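Local coordinates for protein ForH (Streptomyces kaniharaensis, PDB 6NKO) that probably takes part in the biosynthesis of the C-nucleoside antibiotic formycin A and resembles the purine-pathway enzyme IMP cyclohydrolase, at residues P158-D163 with F195-A200; V24-D29 with P143-G148; Y120-P125 with G199-S204; R31-L36 with E51-L56; L169-Q174 with A181-R186. All coordinates share one frame; numbering follows the deposited sequence.

Contact 1. Residues P158-D163 with F195-A200; sequences PLSDPD and FRISGA
Ser160 and Ile197 meet where the edge strand 157-159 of the parallel sheet of an alpha/beta fold runs out into a loop beside the long helix 184-212. The contact is small, burying about 95 Å², and the apolar part rests almost wholly on this pair. Ile197 sends both ends of its branched side chain against the serine: its CD1 lies 3.8 Å from Ser160 CB, while its CG2 lies 3.7 Å from Ser160 OG. Both methyls come to the oxygen from one side, Ser160 OG standing 3.9 Å from Ile197 CD1 as well. With OG anti to the backbone N (chi1 -169°), the serine presents its oxygen to the helix.

The hydroxyl is hydrogen-bonded to the carbonyl O of Asn117, at the end of the neighbouring strand 114-117. The backbone O of Ser160 is held in turn by the side-chain amide of Asn118, so the loop is tied to the end of that strand and to the residue after it, and the isoleucine closes over a polar group already engaged.

Ionic pairing is added by Asp161, which forms a salt bridge through OD2 with Lys193, one turn before Ile197 on the helix. The other carboxylate oxygen turns back on its own loop in an Asx turn, where Asp163 N gives a weak but nearly straight hydrogen bond to Asp161 OD1, 3.4 Å long at 171°.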
# COMPACT_ATOMS: atom_id res chain seq x y z
N PRO A 158 -5.84 -4.69 -3.63
CA PRO A 158 -4.39 -4.54 -3.67
C PRO A 158 -3.91 -3.92 -4.97
O PRO A 158 -3.95 -4.57 -6.02
CB PRO A 158 -3.88 -5.98 -3.52
CG PRO A 158 -5.08 -6.87 -3.95
CD PRO A 158 -6.26 -5.97 -4.23
N LEU A 159 -3.44 -2.68 -4.93
CA LEU A 159 -3.00 -1.96 -6.12
C LEU A 159 -1.50 -1.70 -6.05
O LEU A 159 -0.99 -1.32 -4.99
CB LEU A 159 -3.75 -0.64 -6.28
CG LEU A 159 -5.19 -0.75 -6.80
CD1 LEU A 159 -5.98 0.51 -6.46
CD2 LEU A 159 -5.22 -1.02 -8.30
N SER A 160 -0.82 -1.87 -7.18
CA SER A 160 0.61 -1.60 -7.27
C SER A 160 0.94 -0.87 -8.56
O SER A 160 1.54 0.21 -8.54
CB SER A 160 1.41 -2.91 -7.20
OG SER A 160 2.80 -2.65 -7.03
N ASP A 161 0.54 -1.45 -9.69
CA ASP A 161 0.82 -0.87 -11.00
C ASP A 161 -0.04 0.38 -11.22
O ASP A 161 -1.27 0.28 -11.21
CB ASP A 161 0.55 -1.90 -12.09
CG ASP A 161 1.02 -1.46 -13.46
OD1 ASP A 161 1.67 -0.40 -13.57
OD2 ASP A 161 0.76 -2.19 -14.44
N PRO A 162 0.56 1.55 -11.44
CA PRO A 162 -0.24 2.76 -11.70
C PRO A 162 -1.13 2.67 -12.93
O PRO A 162 -1.98 3.55 -13.12
CB PRO A 162 0.82 3.86 -11.87
CG PRO A 162 2.02 3.34 -11.14
CD PRO A 162 2.00 1.85 -11.33
N ASP A 163 -0.98 1.64 -13.77
CA ASP A 163 -1.87 1.46 -14.91
C ASP A 163 -3.19 0.80 -14.52
O ASP A 163 -4.10 0.73 -15.35
CB ASP A 163 -1.18 0.62 -15.99
CG ASP A 163 -0.07 1.38 -16.69
OD1 ASP A 163 -0.17 2.62 -16.80
OD2 ASP A 163 0.91 0.73 -17.11
N PHE A 195 1.42 -10.20 -5.82
CA PHE A 195 2.44 -11.17 -5.43
C PHE A 195 3.52 -11.31 -6.49
O PHE A 195 4.69 -11.54 -6.16
CB PHE A 195 1.80 -12.53 -5.14
CG PHE A 195 1.20 -12.63 -3.76
CD1 PHE A 195 2.02 -12.64 -2.64
CD2 PHE A 195 -0.17 -12.71 -3.59
CE1 PHE A 195 1.47 -12.74 -1.37
CE2 PHE A 195 -0.72 -12.80 -2.32
CZ PHE A 195 0.10 -12.81 -1.21
N ARG A 196 3.15 -11.17 -7.77
CA ARG A 196 4.13 -11.24 -8.85
C ARG A 196 5.09 -10.07 -8.79
O ARG A 196 6.31 -10.24 -8.92
CB ARG A 196 3.41 -11.29 -10.19
CG ARG A 196 4.21 -11.92 -11.31
CD ARG A 196 3.34 -12.15 -12.54
NE ARG A 196 2.18 -12.99 -12.25
CZ ARG A 196 2.18 -14.31 -12.34
NH1 ARG A 196 3.28 -14.96 -12.70
NH2 ARG A 196 1.09 -15.00 -12.06
N ILE A 197 4.56 -8.86 -8.59
CA ILE A 197 5.42 -7.68 -8.49
C ILE A 197 6.32 -7.78 -7.27
O ILE A 197 7.51 -7.44 -7.33
CB ILE A 197 4.55 -6.40 -8.46
CG1 ILE A 197 4.00 -6.10 -9.86
CG2 ILE A 197 5.34 -5.22 -7.93
CD1 ILE A 197 2.68 -5.36 -9.84
N SER A 198 5.79 -8.28 -6.15
CA SER A 198 6.60 -8.42 -4.95
C SER A 198 7.68 -9.48 -5.14
O SER A 198 8.82 -9.31 -4.69
CB SER A 198 5.72 -8.77 -3.75
OG SER A 198 4.97 -7.64 -3.34
N GLY A 199 7.34 -10.59 -5.80
CA GLY A 199 8.34 -11.62 -6.05
C GLY A 199 9.47 -11.14 -6.93
O GLY A 199 10.64 -11.46 -6.69
N ALA A 200 9.15 -10.36 -7.97
CA ALA A 200 10.18 -9.81 -8.83
C ALA A 200 11.00 -8.75 -8.11
O ALA A 200 12.21 -8.62 -8.36
CB ALA A 200 9.56 -9.24 -10.10

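Contact 2. Residues V24-D29 with P143-G148; sequences VLAVSD and PAMLRG
Met145 carries this contact, reaching from helix 141-151 across to the strand 22-26 and burying more surface here than Val24 or Ala26. Its chain first extends from the helix, with chi2 at -165°, and then bends at the sulfur (chi3 -76°), which turns the terminal methyl along the strand. One flexible side chain thereby spans two strand residues. The sulfur SD sits 4.0 Å from Val24 CG1, and the methyl CE lies 4.1 Å from that same CG1 before reaching Ala26, whose CB is 3.7 Å from Met145 CE.

Val24 meets the methionine with a single branch, CG1, the two side chains crossing at about a right angle. Ala26, two residues on, points the same way out of the strand; its short side chain receives the methionine's end. Leu25, between them, turns to the other side of the sheet.

All three touching residues are buried, and nothing polar passes between the segments. Met145 is enclosed further by Val115 of the adjacent strand and by Val88, Met89 and Ile92 of helix 86-93, so the methionine side chain is packed between the sheet and helix 86-93. The central strand is meanwhile held through its backbone to strand 114-117, and Ala26 O accepts a hydrogen bond from Asn117 ND2. A helix packed on alternate residues of an inner strand of a parallel sheet fits the Rossmann-like alpha/beta fold of MGS-like domains.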
# COMPACT_ATOMS: atom_id res chain seq x y z
N VAL A 24 -5.08 3.37 1.96
CA VAL A 24 -3.71 3.66 2.39
C VAL A 24 -2.84 3.75 1.14
O VAL A 24 -2.71 2.77 0.40
CB VAL A 24 -3.17 2.61 3.36
CG1 VAL A 24 -1.73 2.94 3.77
CG2 VAL A 24 -4.06 2.52 4.60
N LEU A 25 -2.22 4.91 0.92
CA LEU A 25 -1.40 5.18 -0.26
C LEU A 25 0.06 5.24 0.18
O LEU A 25 0.49 6.22 0.79
CB LEU A 25 -1.83 6.48 -0.93
CG LEU A 25 -2.89 6.43 -2.04
CD1 LEU A 25 -4.00 5.44 -1.74
CD2 LEU A 25 -3.46 7.81 -2.29
N ALA A 26 0.82 4.19 -0.15
CA ALA A 26 2.23 4.09 0.22
C ALA A 26 3.05 3.80 -1.04
O ALA A 26 3.62 2.71 -1.19
CB ALA A 26 2.45 3.01 1.28
N VAL A 27 3.12 4.77 -1.94
CA VAL A 27 3.75 4.59 -3.24
C VAL A 27 5.04 5.40 -3.31
O VAL A 27 5.12 6.51 -2.78
CB VAL A 27 2.80 4.98 -4.39
CG1 VAL A 27 1.58 4.07 -4.40
CG2 VAL A 27 2.38 6.44 -4.29
N SER A 28 6.05 4.83 -3.96
CA SER A 28 7.27 5.54 -4.29
C SER A 28 7.22 6.10 -5.71
O SER A 28 7.72 7.20 -5.96
CB SER A 28 8.48 4.61 -4.13
OG SER A 28 8.54 4.08 -2.82
N ASP A 29 6.64 5.34 -6.63
CA ASP A 29 6.32 5.82 -7.97
C ASP A 29 5.01 6.60 -7.89
O ASP A 29 3.94 6.01 -7.68
CB ASP A 29 6.22 4.65 -8.94
CG ASP A 29 5.84 5.07 -10.35
OD1 ASP A 29 5.84 6.28 -10.64
OD2 ASP A 29 5.53 4.18 -11.16
N PRO A 143 5.45 -3.72 1.28
CA PRO A 143 5.05 -5.06 0.80
C PRO A 143 4.30 -5.87 1.84
O PRO A 143 3.50 -6.74 1.47
CB PRO A 143 6.38 -5.72 0.42
CG PRO A 143 7.46 -4.77 0.82
CD PRO A 143 6.85 -3.42 0.96
N ALA A 144 4.53 -5.63 3.14
CA ALA A 144 3.71 -6.30 4.15
C ALA A 144 2.24 -5.91 4.01
O ALA A 144 1.35 -6.76 4.12
CB ALA A 144 4.23 -5.98 5.55
N MET A 145 1.97 -4.63 3.74
CA MET A 145 0.60 -4.19 3.51
C MET A 145 0.06 -4.74 2.19
O MET A 145 -1.11 -5.14 2.11
CB MET A 145 0.51 -2.67 3.52
CG MET A 145 0.86 -2.01 4.85
SD MET A 145 0.33 -0.28 4.90
CE MET A 145 1.58 0.49 3.86
N LEU A 146 0.89 -4.76 1.15
CA LEU A 146 0.41 -5.17 -0.17
C LEU A 146 0.20 -6.68 -0.25
O LEU A 146 -0.81 -7.14 -0.79
CB LEU A 146 1.39 -4.71 -1.25
CG LEU A 146 1.07 -5.19 -2.67
CD1 LEU A 146 -0.16 -4.48 -3.20
CD2 LEU A 146 2.26 -4.97 -3.60
N ARG A 147 1.16 -7.46 0.27
CA ARG A 147 0.97 -8.90 0.32
C ARG A 147 -0.18 -9.28 1.23
O ARG A 147 -0.89 -10.26 0.96
CB ARG A 147 2.26 -9.59 0.78
CG ARG A 147 3.43 -9.43 -0.18
CD ARG A 147 4.73 -9.95 0.44
NE ARG A 147 4.74 -11.41 0.51
CZ ARG A 147 4.56 -12.11 1.63
NH1 ARG A 147 4.37 -11.48 2.78
NH2 ARG A 147 4.59 -13.43 1.60
N GLY A 148 -0.39 -8.53 2.31
CA GLY A 148 -1.53 -8.79 3.17
C GLY A 148 -2.84 -8.45 2.50
O GLY A 148 -3.83 -9.17 2.65

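Contact 3. Residues Y120-P125 with G199-S204; sequences YLLPEP and GAYDAS
The ring of Tyr201 is met at its edge by Leu122, whose methyl CD1 lies in the plane of the ring, 3.5 Å from Tyr201 CE1 and 3.7 Å from Tyr201 CD1. The methyl thus fits against one side of the ring's rim instead of over a face. Stacking is supplied by another aromatic group: the Tyr201 ring packs on that of Tyr119, the loop residue just before Tyr120. At the far end, the phenol OH is hydrogen-bonded to the backbone N of Asp139, so that the ring is fixed by edge, stack and hydroxyl together.

Tyr201 has CG anti to the backbone N (chi1 -176°), which carries its ring toward the loop, while Leu122 aims directly at the helix and crosses the tyrosine at about a right angle. The same leucine methyl also comes near the side chain of Ser204, three residues on, Leu122 CD1 lying 4.3 Å from Ser204 CB. Val205 and Leu208 continue the apolar strip that receives Leu122, and Phe134 backs it from the loop.

No hydrogen bond links the two segments; between them the packing rests chiefly on Leu122, and Pro125 touches Glu207 and Ala211 farther along the helix. It is loop-on-helix packing: the irregular connection between strand 114-117 and helix 141-151 of the alpha/beta fold lies along helix 184-212, the centre of the contact about 18 Å from the chain's centre.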
# COMPACT_ATOMS: atom_id res chain seq x y z
N TYR A 120 10.73 2.15 -5.19
CA TYR A 120 11.70 2.99 -5.87
C TYR A 120 12.47 2.19 -6.92
O TYR A 120 12.53 0.96 -6.88
CB TYR A 120 12.68 3.60 -4.87
CG TYR A 120 12.08 4.69 -4.01
CD1 TYR A 120 11.71 5.91 -4.57
CD2 TYR A 120 11.88 4.51 -2.65
CE1 TYR A 120 11.16 6.91 -3.79
CE2 TYR A 120 11.33 5.50 -1.86
CZ TYR A 120 10.97 6.70 -2.44
OH TYR A 120 10.43 7.70 -1.67
N LEU A 121 13.06 2.91 -7.86
CA LEU A 121 13.86 2.28 -8.90
C LEU A 121 15.16 1.74 -8.31
O LEU A 121 15.84 2.43 -7.55
CB LEU A 121 14.17 3.27 -10.02
CG LEU A 121 12.99 3.75 -10.86
CD1 LEU A 121 13.41 4.90 -11.76
CD2 LEU A 121 12.41 2.60 -11.69
N LEU A 122 15.50 0.50 -8.66
CA LEU A 122 16.74 -0.03 -8.12
C LEU A 122 17.85 0.01 -9.16
O LEU A 122 17.59 -0.12 -10.36
CB LEU A 122 16.55 -1.48 -7.65
CG LEU A 122 15.53 -1.70 -6.53
CD1 LEU A 122 14.93 -3.09 -6.64
CD2 LEU A 122 16.17 -1.49 -5.16
N PRO A 123 19.10 0.20 -8.73
CA PRO A 123 20.21 0.23 -9.69
C PRO A 123 20.54 -1.15 -10.24
O PRO A 123 19.92 -2.15 -9.86
CB PRO A 123 21.37 0.79 -8.86
CG PRO A 123 21.04 0.39 -7.46
CD PRO A 123 19.54 0.46 -7.35
N GLU A 124 21.52 -1.22 -11.14
CA GLU A 124 21.88 -2.47 -11.78
C GLU A 124 22.88 -3.25 -10.94
O GLU A 124 23.66 -2.66 -10.18
CB GLU A 124 22.45 -2.21 -13.17
CG GLU A 124 21.46 -1.65 -14.19
CD GLU A 124 20.12 -2.39 -14.23
OE1 GLU A 124 19.30 -2.22 -13.30
OE2 GLU A 124 19.90 -3.14 -15.19
N PRO A 125 22.88 -4.58 -11.05
CA PRO A 125 23.87 -5.40 -10.33
C PRO A 125 25.23 -5.32 -10.99
O PRO A 125 25.47 -5.92 -12.05
CB PRO A 125 23.27 -6.81 -10.40
CG PRO A 125 22.43 -6.79 -11.63
CD PRO A 125 21.88 -5.40 -11.75
N GLY A 199 7.34 -10.59 -5.80
CA GLY A 199 8.34 -11.62 -6.05
C GLY A 199 9.47 -11.14 -6.93
O GLY A 199 10.64 -11.46 -6.69
N ALA A 200 9.15 -10.36 -7.97
CA ALA A 200 10.18 -9.81 -8.83
C ALA A 200 11.00 -8.75 -8.11
O ALA A 200 12.21 -8.62 -8.36
CB ALA A 200 9.56 -9.24 -10.10
N TYR A 201 10.36 -7.98 -7.22
CA TYR A 201 11.08 -6.99 -6.42
C TYR A 201 12.14 -7.65 -5.55
O TYR A 201 13.29 -7.21 -5.51
CB TYR A 201 10.07 -6.21 -5.57
CG TYR A 201 10.65 -5.09 -4.75
CD1 TYR A 201 11.72 -4.33 -5.21
CD2 TYR A 201 10.11 -4.77 -3.50
CE1 TYR A 201 12.24 -3.29 -4.45
CE2 TYR A 201 10.63 -3.74 -2.74
CZ TYR A 201 11.69 -3.01 -3.22
OH TYR A 201 12.20 -1.98 -2.46
N ASP A 202 11.76 -8.73 -4.85
CA ASP A 202 12.71 -9.41 -3.97
C ASP A 202 13.82 -10.10 -4.76
O ASP A 202 14.96 -10.17 -4.29
CB ASP A 202 11.98 -10.43 -3.10
CG ASP A 202 11.27 -9.79 -1.91
OD1 ASP A 202 11.42 -8.56 -1.72
OD2 ASP A 202 10.57 -10.52 -1.18
N ALA A 203 13.51 -10.63 -5.95
CA ALA A 203 14.54 -11.29 -6.75
C ALA A 203 15.57 -10.29 -7.25
O ALA A 203 16.77 -10.60 -7.32
CB ALA A 203 13.91 -12.05 -7.92
N SER A 204 15.13 -9.08 -7.60
CA SER A 204 16.07 -8.04 -8.01
C SER A 204 16.94 -7.59 -6.84
O SER A 204 18.15 -7.38 -7.01
CB SER A 204 15.31 -6.85 -8.60
OG SER A 204 14.82 -7.15 -9.89

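Contact 4. Residues R31-L36 with E51-L56; sequences RNIEPL and EGTYRL
Two successive beta-alpha units of the MGS-like parallel fold come together here, helix 33-42 following strand 22-26 and helix 51-59 following strand 46-49. Ile33 is the residue that joins them, using a different branch for each partner. Its CG1 meets the threonine methyl, with Ile33 CG1 3.7 Å from Thr53 CG2, the two side chains at about a right angle. Its CG2 turns to the next turn of the helix and lies 4.0 Å from Leu56 CD2. The threonine takes part through its methyl: CG2, anti to the backbone N, points at the isoleucine, while OG1 lies beside the backbone N, nearer Val27 O.

Depth differs along the contact. Ile33 and Thr53 are buried, and both also touch Val27, in the loop beyond the first strand; Tyr165 of helix 165-174 covers Ile33 as well. Leu56 is exposed, so its branch closes the outer margin of the pair. Around the first turn of helix 51-59 the backbone bonds are weak, with Leu56 N 3.5 Å from Gly52 O, while Glu51 forms a salt bridge with Lys82 and Arg55 one with Asp59 in its own helix.

Across the contact itself there is neither a charge pair nor a hydrogen bond. Carbon meeting carbon at van der Waals distance implies an attachment governed by shape and burial, with the salt bridges of Glu51 and Arg55 lying away from it.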
# COMPACT_ATOMS: atom_id res chain seq x y z
N ARG A 31 3.32 8.20 -10.15
CA ARG A 31 2.53 8.36 -11.36
C ARG A 31 1.09 7.94 -11.12
O ARG A 31 0.83 6.86 -10.59
CB ARG A 31 3.14 7.55 -12.51
CG ARG A 31 2.22 7.35 -13.70
CD ARG A 31 3.00 7.04 -14.96
NE ARG A 31 3.31 5.62 -15.08
CZ ARG A 31 2.45 4.70 -15.50
NH1 ARG A 31 1.21 5.04 -15.85
NH2 ARG A 31 2.82 3.42 -15.57
N ASN A 32 0.15 8.81 -11.51
CA ASN A 32 -1.30 8.62 -11.41
C ASN A 32 -1.81 8.60 -9.97
O ASN A 32 -2.98 8.26 -9.75
CB ASN A 32 -1.76 7.33 -12.10
CG ASN A 32 -1.46 7.34 -13.59
OD1 ASN A 32 -1.17 8.38 -14.17
ND2 ASN A 32 -1.54 6.16 -14.21
N ILE A 33 -0.98 8.97 -8.99
CA ILE A 33 -1.42 8.87 -7.60
C ILE A 33 -2.41 9.98 -7.25
O ILE A 33 -3.26 9.80 -6.37
CB ILE A 33 -0.21 8.87 -6.64
CG1 ILE A 33 -0.58 8.19 -5.32
CG2 ILE A 33 0.28 10.29 -6.37
CD1 ILE A 33 -1.25 6.84 -5.49
N GLU A 34 -2.34 11.12 -7.94
CA GLU A 34 -3.23 12.23 -7.62
C GLU A 34 -4.65 12.01 -8.16
O GLU A 34 -5.61 12.27 -7.43
CB GLU A 34 -2.67 13.55 -8.15
CG GLU A 34 -3.46 14.77 -7.70
CD GLU A 34 -2.85 16.08 -8.16
OE1 GLU A 34 -1.75 16.06 -8.75
OE2 GLU A 34 -3.49 17.14 -7.94
N PRO A 35 -4.84 11.54 -9.40
CA PRO A 35 -6.21 11.25 -9.84
C PRO A 35 -6.87 10.16 -9.02
O PRO A 35 -8.11 10.11 -8.95
CB PRO A 35 -6.04 10.84 -11.31
CG PRO A 35 -4.75 11.42 -11.72
CD PRO A 35 -3.88 11.36 -10.51
N LEU A 36 -6.09 9.26 -8.42
CA LEU A 36 -6.67 8.22 -7.57
C LEU A 36 -7.04 8.78 -6.20
O LEU A 36 -8.17 8.60 -5.74
CB LEU A 36 -5.69 7.05 -7.44
CG LEU A 36 -6.12 5.90 -6.53
CD1 LEU A 36 -7.32 5.17 -7.13
CD2 LEU A 36 -4.97 4.93 -6.29
N GLU A 51 4.90 9.01 3.95
CA GLU A 51 5.57 10.31 4.03
C GLU A 51 5.64 11.00 2.67
O GLU A 51 5.28 12.18 2.55
CB GLU A 51 6.96 10.13 4.66
CG GLU A 51 7.99 9.39 3.81
CD GLU A 51 7.86 7.88 3.88
OE1 GLU A 51 7.13 7.37 4.76
OE2 GLU A 51 8.48 7.19 3.05
N GLY A 52 6.08 10.29 1.64
CA GLY A 52 6.28 10.93 0.35
C GLY A 52 4.97 11.35 -0.30
O GLY A 52 4.81 12.50 -0.72
N THR A 53 4.02 10.42 -0.40
CA THR A 53 2.74 10.71 -1.02
C THR A 53 1.99 11.81 -0.28
O THR A 53 1.27 12.60 -0.91
CB THR A 53 1.88 9.45 -1.08
OG1 THR A 53 2.71 8.32 -1.39
CG2 THR A 53 0.81 9.58 -2.14
N TYR A 54 2.16 11.89 1.04
CA TYR A 54 1.38 12.84 1.83
C TYR A 54 1.73 14.28 1.47
O TYR A 54 0.84 15.09 1.20
CB TYR A 54 1.62 12.59 3.32
CG TYR A 54 0.95 13.60 4.24
CD1 TYR A 54 -0.41 13.51 4.52
CD2 TYR A 54 1.67 14.63 4.82
CE1 TYR A 54 -1.03 14.42 5.35
CE2 TYR A 54 1.06 15.55 5.65
CZ TYR A 54 -0.29 15.44 5.92
OH TYR A 54 -0.91 16.35 6.74
N ARG A 55 3.03 14.61 1.47
CA ARG A 55 3.44 15.99 1.20
C ARG A 55 3.04 16.42 -0.20
O ARG A 55 2.66 17.58 -0.42
CB ARG A 55 4.94 16.14 1.41
CG ARG A 55 5.44 17.58 1.38
CD ARG A 55 5.16 18.29 2.69
NE ARG A 55 3.83 18.91 2.71
CZ ARG A 55 3.13 19.13 3.81
NH1 ARG A 55 3.62 18.79 5.00
NH2 ARG A 55 1.93 19.70 3.73
N LEU A 56 3.11 15.51 -1.17
CA LEU A 56 2.73 15.84 -2.53
C LEU A 56 1.23 16.10 -2.64
O LEU A 56 0.81 17.06 -3.29
CB LEU A 56 3.15 14.72 -3.48
CG LEU A 56 2.65 14.83 -4.92
CD1 LEU A 56 3.57 15.72 -5.73
CD2 LEU A 56 2.53 13.46 -5.55

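Contact 5. Residues L169-Q174 with A181-R186; sequences LKLLEQ and AVPVER
Leu171 and Leu172 of helix 165-174 pack against the chain that returns, after a loop of nine residues, into the long helix 184-212; the whole is a pair of consecutive helices joined by a loop that folds back on the first. Leu171 comes first and has the most surface buried, 81 Å². Its backbone carbonyl is pressed by a methyl, Leu171 O lying 3.3 Å from Ala181 CB, while its own side chain reaches past the alanine: Leu171 CD2 is 3.6 Å from Ala181 O. Helix and loop thus interlock, each side's carbon set against the other's carbonyl oxygen. The other branch, CD1, reaches the proline ring, with Leu171 CD1 4.3 Å from Pro183 CD, and skims the aliphatic part of Arg186.

Leu172 follows and works from the buried side. Its CA is 4.0 Å from Ala181 CB, and the end of its side chain runs on to Val182, so that Leu172 CD2 and Val182 CG2 stand 4.0 Å apart. Leu40, Leu43 and Trp45 lie on the same leucine, joining the connection to helix 33-42 and the loop beyond it.

Pro183 occupies the N-cap position of the last helix, so the packed residues lead straight into its first turn. There the polar end of Arg186 is drawn off, its NE forming a salt bridge with Asp167 OD1, and its methylene CG is what remains beside the leucine, 4.4 Å from Leu171 CD1.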
# COMPACT_ATOMS: atom_id res chain seq x y z
N LEU A 169 -10.78 3.01 -9.98
CA LEU A 169 -11.50 4.24 -9.64
C LEU A 169 -12.81 4.35 -10.41
O LEU A 169 -13.82 4.78 -9.86
CB LEU A 169 -10.61 5.45 -9.90
CG LEU A 169 -11.26 6.82 -9.67
CD1 LEU A 169 -11.78 6.94 -8.25
CD2 LEU A 169 -10.29 7.94 -9.99
N LYS A 170 -12.80 3.95 -11.68
CA LYS A 170 -14.03 3.99 -12.46
C LYS A 170 -15.05 3.00 -11.91
O LYS A 170 -16.23 3.34 -11.76
CB LYS A 170 -13.74 3.70 -13.94
CG LYS A 170 -12.89 4.77 -14.60
CD LYS A 170 -13.30 5.01 -16.05
CE LYS A 170 -12.37 6.02 -16.71
NZ LYS A 170 -12.19 7.25 -15.88
N LEU A 171 -14.62 1.78 -11.60
CA LEU A 171 -15.51 0.78 -11.02
C LEU A 171 -16.16 1.30 -9.74
O LEU A 171 -17.38 1.19 -9.55
CB LEU A 171 -14.75 -0.52 -10.75
CG LEU A 171 -14.58 -1.50 -11.91
CD1 LEU A 171 -13.50 -2.51 -11.59
CD2 LEU A 171 -15.90 -2.20 -12.22
N LEU A 172 -15.35 1.86 -8.84
CA LEU A 172 -15.90 2.43 -7.61
C LEU A 172 -16.85 3.58 -7.90
O LEU A 172 -17.79 3.82 -7.13
CB LEU A 172 -14.77 2.89 -6.69
CG LEU A 172 -13.95 1.80 -5.99
CD1 LEU A 172 -12.70 2.40 -5.36
CD2 LEU A 172 -14.78 1.08 -4.94
N GLU A 173 -16.62 4.31 -8.99
CA GLU A 173 -17.48 5.45 -9.31
C GLU A 173 -18.83 5.01 -9.86
O GLU A 173 -19.84 5.69 -9.61
CB GLU A 173 -16.77 6.37 -10.31
CG GLU A 173 -16.03 7.52 -9.64
CD GLU A 173 -15.00 8.17 -10.54
OE1 GLU A 173 -14.23 9.02 -10.04
OE2 GLU A 173 -14.96 7.84 -11.74
N GLN A 174 -18.90 3.90 -10.60
CA GLN A 174 -20.19 3.40 -11.04
C GLN A 174 -21.01 2.86 -9.87
O GLN A 174 -22.24 2.99 -9.87
CB GLN A 174 -20.03 2.29 -12.09
CG GLN A 174 -18.81 2.42 -12.99
CD GLN A 174 -19.01 3.38 -14.14
OE1 GLN A 174 -20.02 4.08 -14.21
NE2 GLN A 174 -18.04 3.43 -15.05
N ALA A 181 -18.20 -2.61 -5.43
CA ALA A 181 -18.21 -2.28 -6.85
C ALA A 181 -17.01 -2.84 -7.60
O ALA A 181 -17.02 -2.84 -8.84
CB ALA A 181 -18.27 -0.76 -7.04
N VAL A 182 -15.98 -3.31 -6.90
CA VAL A 182 -14.86 -4.02 -7.52
C VAL A 182 -15.10 -5.51 -7.31
O VAL A 182 -15.00 -5.99 -6.17
CB VAL A 182 -13.51 -3.58 -6.93
CG1 VAL A 182 -12.37 -4.22 -7.71
CG2 VAL A 182 -13.39 -2.07 -6.93
N PRO A 183 -15.41 -6.28 -8.36
CA PRO A 183 -15.85 -7.66 -8.16
C PRO A 183 -14.73 -8.57 -7.67
O PRO A 183 -13.55 -8.22 -7.67
CB PRO A 183 -16.33 -8.08 -9.56
CG PRO A 183 -15.59 -7.18 -10.50
CD PRO A 183 -15.42 -5.88 -9.77
N VAL A 184 -15.15 -9.76 -7.23
CA VAL A 184 -14.21 -10.77 -6.76
C VAL A 184 -13.21 -11.12 -7.85
O VAL A 184 -12.01 -11.30 -7.59
CB VAL A 184 -14.98 -12.01 -6.27
CG1 VAL A 184 -14.02 -13.15 -5.94
CG2 VAL A 184 -15.85 -11.66 -5.07
N GLU A 185 -13.68 -11.22 -9.10
CA GLU A 185 -12.83 -11.65 -10.20
C GLU A 185 -11.70 -10.65 -10.45
O GLU A 185 -10.56 -11.04 -10.73
CB GLU A 185 -13.67 -11.84 -11.46
CG GLU A 185 -14.96 -12.63 -11.23
CD GLU A 185 -16.15 -11.74 -10.89
OE1 GLU A 185 -16.64 -11.81 -9.74
OE2 GLU A 185 -16.59 -10.96 -11.76
N ARG A 186 -12.00 -9.35 -10.36
CA ARG A 186 -10.96 -8.35 -10.56
C ARG A 186 -10.00 -8.30 -9.38
O ARG A 186 -8.81 -8.01 -9.56
CB ARG A 186 -11.60 -6.97 -10.79
CG ARG A 186 -10.61 -5.83 -10.95
CD ARG A 186 -9.87 -5.90 -12.29
NE ARG A 186 -9.02 -4.74 -12.50
CZ ARG A 186 -7.83 -4.78 -13.09
NH1 ARG A 186 -7.34 -5.93 -13.54
NH2 ARG A 186 -7.12 -3.66 -13.24

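Contact 2 lies on one face of strand 22-26; on the other, Leu25 CG lies 3.8 Å from Ile33 CD1 of contact 4. Contact 1 adjoins contact 2, their centres about 9 Å apart, where Ser198 and Leu146 touch. It also reaches contact 4 through a salt bridge from Asp163 OD1 to Arg31 NH1, 3.0 Å long, and a probable hydrogen bond between Pro162 O and Asn32 ND2. Contacts 1, 3 and 5 share helix 184-212; the centres of contacts 3 and 5 are about 30 Å apart. Contact 5 touches contact 4 through Leu169 and Pro35. The structure is the apo form, so no ligand marks a pocket.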